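Local atomic coordinates of histidine triad protein (Plasmodium falciparum 3D7, PDB entry 5CS2), a protein that binds the antimalarial natural product cyclomarin A and probably hydrolyses diadenosine triphosphate to AMP and ADP, as FHIT-type histidine triad enzymes do. Residues Asn68-Asp71 / Ile72-Ile76; Tyr87-Gly90 / Asn91-Thr95. All coordinates share one frame; numbering follows the deposited sequence.

Interaction 1 (Asn68-Asp71 / Ile72-Ile76)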
loop_
_atom_site.group_PDB
_atom_site.type_symbol
_atom_site.label_atom_id
_atom_site.label_comp_id
_atom_site.label_asym_id
_atom_site.label_seq_id
_atom_site.Cartn_x
_atom_site.Cartn_y
_atom_site.Cartn_z
ATOM N N ASN A 68 7.276 8.698 -2.378
ATOM C CA ASN A 68 7.466 9.892 -1.560
ATOM C C ASN A 68 7.343 11.219 -2.326
ATOM O O ASN A 68 7.359 12.279 -1.693
ATOM C CB ASN A 68 8.751 9.806 -0.798
ATOM C CG ASN A 68 8.544 8.961 0.438
ATOM O OD1 ASN A 68 8.002 9.409 1.448
ATOM N ND2 ASN A 68 8.909 7.733 0.334
ATOM N N ASP A 69 7.134 11.159 -3.666
ATOM C CA ASP A 69 6.868 12.342 -4.488
ATOM C C ASP A 69 5.381 12.685 -4.397
ATOM O O ASP A 69 4.997 13.769 -4.816
ATOM C CB ASP A 69 7.220 12.092 -5.965
ATOM C CG ASP A 69 8.706 11.969 -6.234
ATOM O OD1 ASP A 69 9.497 12.657 -5.541
ATOM O OD2 ASP A 69 9.081 11.205 -7.143
ATOM N N LEU A 70 4.528 11.749 -3.894
ATOM C CA LEU A 70 3.093 12.016 -3.826
ATOM C C LEU A 70 2.718 13.001 -2.752
ATOM O O LEU A 70 3.298 12.964 -1.664
ATOM C CB LEU A 70 2.258 10.722 -3.646
ATOM C CG LEU A 70 2.427 9.535 -4.614
ATOM C CD1 LEU A 70 1.164 8.689 -4.597
ATOM C CD2 LEU A 70 2.689 9.953 -6.031
ATOM N N ASP A 71 1.700 13.832 -3.020
ATOM C CA ASP A 71 1.150 14.765 -2.029
ATOM C C ASP A 71 0.167 13.957 -1.148
ATOM O O ASP A 71 -0.296 12.884 -1.567
ATOM C CB ASP A 71 0.389 15.915 -2.711
ATOM C CG ASP A 71 1.199 16.801 -3.636
ATOM O OD1 ASP A 71 2.433 16.946 -3.406
ATOM O OD2 ASP A 71 0.594 17.417 -4.541
ATOM N N ILE A 72 -0.146 14.475 0.049
ATOM C CA ILE A 72 -1.057 13.857 1.021
ATOM C C ILE A 72 -2.378 13.426 0.359
ATOM O O ILE A 72 -2.785 12.282 0.526
ATOM C CB ILE A 72 -1.287 14.737 2.287
ATOM C CG1 ILE A 72 0.035 14.887 3.063
ATOM C CG2 ILE A 72 -2.376 14.139 3.213
ATOM C CD1 ILE A 72 0.088 15.964 4.104
ATOM N N GLU A 73 -2.990 14.321 -0.449
ATOM C CA GLU A 73 -4.257 14.083 -1.151
ATOM C C GLU A 73 -4.111 12.901 -2.118
ATOM O O GLU A 73 -5.021 12.076 -2.186
ATOM C CB GLU A 73 -4.727 15.353 -1.902
ATOM C CG GLU A 73 -5.051 16.534 -1.003
ATOM C CD GLU A 73 -3.864 17.324 -0.475
ATOM O OE1 GLU A 73 -2.731 17.117 -0.970
ATOM O OE2 GLU A 73 -4.068 18.140 0.452
ATOM N N GLU A 74 -2.964 12.795 -2.833
ATOM C CA GLU A 74 -2.693 11.692 -3.760
ATOM C C GLU A 74 -2.495 10.358 -3.034
ATOM O O GLU A 74 -2.926 9.327 -3.547
ATOM C CB GLU A 74 -1.463 11.973 -4.645
ATOM C CG GLU A 74 -1.616 13.168 -5.573
ATOM C CD GLU A 74 -0.369 13.480 -6.384
ATOM O OE1 GLU A 74 0.720 13.628 -5.777
ATOM O OE2 GLU A 74 -0.471 13.522 -7.634
ATOM N N ILE A 75 -1.802 10.375 -1.876
ATOM C CA ILE A 75 -1.565 9.170 -1.052
ATOM C C ILE A 75 -2.910 8.631 -0.606
ATOM O O ILE A 75 -3.177 7.440 -0.740
ATOM C CB ILE A 75 -0.629 9.440 0.173
ATOM C CG1 ILE A 75 0.762 9.865 -0.304
ATOM C CG2 ILE A 75 -0.540 8.166 1.092
ATOM C CD1 ILE A 75 1.532 10.707 0.742
ATOM N N ILE A 76 -3.767 9.521 -0.077
ATOM C CA ILE A 76 -5.097 9.095 0.361
ATOM C C ILE A 76 -5.908 8.542 -0.805
ATOM O O ILE A 76 -6.538 7.484 -0.683
ATOM C CB ILE A 76 -5.791 10.286 1.053
ATOM C CG1 ILE A 76 -5.061 10.649 2.385
ATOM C CG2 ILE A 76 -7.324 10.052 1.236
ATOM C CD1 ILE A 76 -5.509 12.000 3.000
#
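Asp71 and Ile75 close the first turn of helix 72-93: Ile75 N donates to Asp71 O over 2.9 Å, with a C=O...N angle of 164°. A second bond ties a side chain back to the loop. Glu74 OE1 accepts from Asp71 N at 2.9 Å, using the lone pair that points away from its other oxygen, and the N-H...O angle of 172° makes the bond nearly straight. Beyond CG the glutamate chain is extended (chi2 177°), which carries the carboxylate from the helix to the preceding amide. With Asp71 at the N-cap and Glu74 three residues on, this is one half of a capping box; the Asp71 side chain does not return the bond. Its OD2 lies instead 4.0 Å from Glu74 OE1, a pairing of like charges that Lys64 probably eases, since its NZ forms a salt bridge with Glu74 OE1 and a long, weak ion pair with Asp71 OD2. Beside the N-cap bonds, Leu70 CB meets Ile75 CG1 at 3.8 Å, and that same CG1 lies 3.4 Å from Asp71 O. Leu70 O is taken up across the dimer interface by Lys4 NZ of the second subunit.

Interaction 2 (Tyr87-Gly90 / Asn91-Thr95)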
loop_
_atom_site.group_PDB
_atom_site.type_symbol
_atom_site.label_atom_id
_atom_site.label_comp_id
_atom_site.label_asym_id
_atom_site.label_seq_id
_atom_site.Cartn_x
_atom_site.Cartn_y
_atom_site.Cartn_z
ATOM N N TYR A 87 -11.944 -4.841 -2.829
ATOM C CA TYR A 87 -13.350 -5.225 -2.603
ATOM C C TYR A 87 -14.006 -5.673 -3.923
ATOM O O TYR A 87 -14.531 -6.782 -4.002
ATOM C CB TYR A 87 -14.123 -4.072 -1.970
ATOM C CG TYR A 87 -15.595 -4.362 -1.738
ATOM C CD1 TYR A 87 -16.010 -5.191 -0.693
ATOM C CD2 TYR A 87 -16.569 -3.835 -2.579
ATOM C CE1 TYR A 87 -17.365 -5.435 -0.457
ATOM C CE2 TYR A 87 -17.924 -4.105 -2.377
ATOM C CZ TYR A 87 -18.315 -4.889 -1.304
ATOM O OH TYR A 87 -19.649 -5.127 -1.080
ATOM N N ILE A 88 -13.893 -4.847 -4.984
ATOM C CA ILE A 88 -14.464 -5.175 -6.305
ATOM C C ILE A 88 -13.895 -6.462 -6.867
ATOM O O ILE A 88 -14.660 -7.341 -7.265
ATOM C CB ILE A 88 -14.235 -3.972 -7.284
ATOM C CG1 ILE A 88 -14.985 -2.689 -6.822
ATOM C CG2 ILE A 88 -14.594 -4.368 -8.735
ATOM C CD1 ILE A 88 -16.583 -2.807 -6.619
ATOM N N MET A 89 -12.545 -6.576 -6.932
ATOM C CA MET A 89 -11.877 -7.751 -7.475
ATOM C C MET A 89 -12.214 -9.004 -6.677
ATOM O O MET A 89 -12.293 -10.093 -7.255
ATOM C CB MET A 89 -10.361 -7.559 -7.616
ATOM C CG MET A 89 -9.954 -6.357 -8.480
ATOM S SD MET A 89 -10.623 -6.380 -10.175
ATOM C CE MET A 89 -9.595 -7.543 -10.897
ATOM N N GLY A 90 -12.399 -8.827 -5.366
ATOM C CA GLY A 90 -12.774 -9.904 -4.463
ATOM C C GLY A 90 -14.101 -10.493 -4.880
ATOM O O GLY A 90 -14.209 -11.709 -5.039
ATOM N N ASN A 91 -15.075 -9.612 -5.137
ATOM C CA ASN A 91 -16.409 -9.989 -5.608
ATOM C C ASN A 91 -16.392 -10.593 -7.021
ATOM O O ASN A 91 -17.100 -11.573 -7.254
ATOM C CB ASN A 91 -17.352 -8.815 -5.523
ATOM C CG ASN A 91 -17.644 -8.341 -4.117
ATOM O OD1 ASN A 91 -17.323 -8.993 -3.123
ATOM N ND2 ASN A 91 -18.276 -7.183 -4.000
ATOM N N LEU A 92 -15.555 -10.055 -7.946
ATOM C CA LEU A 92 -15.468 -10.544 -9.334
ATOM C C LEU A 92 -14.692 -11.845 -9.543
ATOM O O LEU A 92 -15.105 -12.669 -10.365
ATOM C CB LEU A 92 -14.881 -9.454 -10.269
ATOM C CG LEU A 92 -15.748 -8.250 -10.570
ATOM C CD1 LEU A 92 -14.945 -7.215 -11.336
ATOM C CD2 LEU A 92 -16.999 -8.646 -11.400
ATOM N N PHE A 93 -13.549 -12.013 -8.860
ATOM C CA PHE A 93 -12.678 -13.174 -9.007
ATOM C C PHE A 93 -12.922 -14.247 -7.939
ATOM O O PHE A 93 -12.243 -15.268 -7.943
ATOM C CB PHE A 93 -11.194 -12.726 -9.074
ATOM C CG PHE A 93 -10.878 -12.174 -10.448
ATOM C CD1 PHE A 93 -11.247 -10.876 -10.798
ATOM C CD2 PHE A 93 -10.310 -12.985 -11.424
ATOM C CE1 PHE A 93 -11.045 -10.402 -12.101
ATOM C CE2 PHE A 93 -10.101 -12.503 -12.724
ATOM C CZ PHE A 93 -10.467 -11.212 -13.048
ATOM N N ASN A 94 -13.932 -14.048 -7.090
ATOM C CA ASN A 94 -14.351 -14.939 -5.996
ATOM C C ASN A 94 -13.166 -15.310 -5.085
ATOM O O ASN A 94 -12.722 -16.468 -5.011
ATOM C CB ASN A 94 -15.132 -16.155 -6.530
ATOM C CG ASN A 94 -16.355 -15.742 -7.317
ATOM O OD1 ASN A 94 -17.167 -14.914 -6.876
ATOM N ND2 ASN A 94 -16.464 -16.239 -8.536
ATOM N N THR A 95 -12.595 -14.272 -4.460
ATOM C CA THR A 95 -11.472 -14.454 -3.548
ATOM C C THR A 95 -11.467 -13.405 -2.489
ATOM O O THR A 95 -12.018 -12.311 -2.654
ATOM C CB THR A 95 -10.095 -14.579 -4.260
ATOM O OG1 THR A 95 -9.117 -14.973 -3.281
ATOM C CG2 THR A 95 -9.650 -13.269 -4.947
#
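Tyr87 and Asn91, one helical turn apart, meet ring to amide: Asn91 ND2 sits 3.4 Å above the plane of the Tyr87 ring, displaced toward its rim, and comes within 3.5 Å of both Tyr87 CE2 and CZ. The amide plane stands 70° from the ring plane, so the amide approaches steeply and does not stack flat. With CG anti to the backbone N (chi1 178°), the Tyr87 side chain leaves on the carbonyl side of its own residue, which brings one ring face to the Asn91 amide. Asn91 ND2 also has a weak hydrogen bond to Tyr194 OH on helix 181-199.

Two apolar pairs follow, each lying side by side and pointing the same way. Ile88 CG2 touches Leu92 CD1 at 3.9 Å. Met89, bent at both chi2 and chi3, folds its methyl CE to 3.4 Å from Phe93 CE1, meeting the ring obliquely, while Met89 O lies in plane at the ring's edge. Ile191 of helix 181-199 packs on both Met89 and Leu92.

The backbone of the same turns is held by i to i+4 bonds such as Phe93 N to Met89 O, 2.8 Å. The ladder then changes step: Thr95 N reaches back five residues to Gly90 O at 3.1 Å, while Asn94 takes a positive phi of 52°, the six-to-one bond and backbone twist known from the Schellman motif. Thr95 OG1 bonds to Arg122 O and Asp97 N. The chemistry thus divides: apolar packing of Ile88, Met89 and Leu92, with the weak Asn91-Tyr194 bond, faces helix 181-199, whereas at the helix terminus the Thr95 amide satisfies the Gly90 carbonyl as the chain turns toward strand 97-104.

From the N terminus, the chain leaves strand 56-60, passes through the loop of interaction 1 and enters helix 72-93, where interaction 2 forms near the far end before strand 97-104. Both contacts are local; neither closes a long loop, and they follow in series without nesting or crossing. Their centres are about 26 Å apart on opposite sides of the chain's centre, with nearest atoms about 14 Å apart, so the shared helix is what connects them. That helix is the connection of a beta-alpha-beta crossover, since strands 56-60 and 97-104 run parallel with strand 116-122 between them. Across the dimer they come closer: Tyr87 of interaction 2 packs on Asn68 of the second subunit.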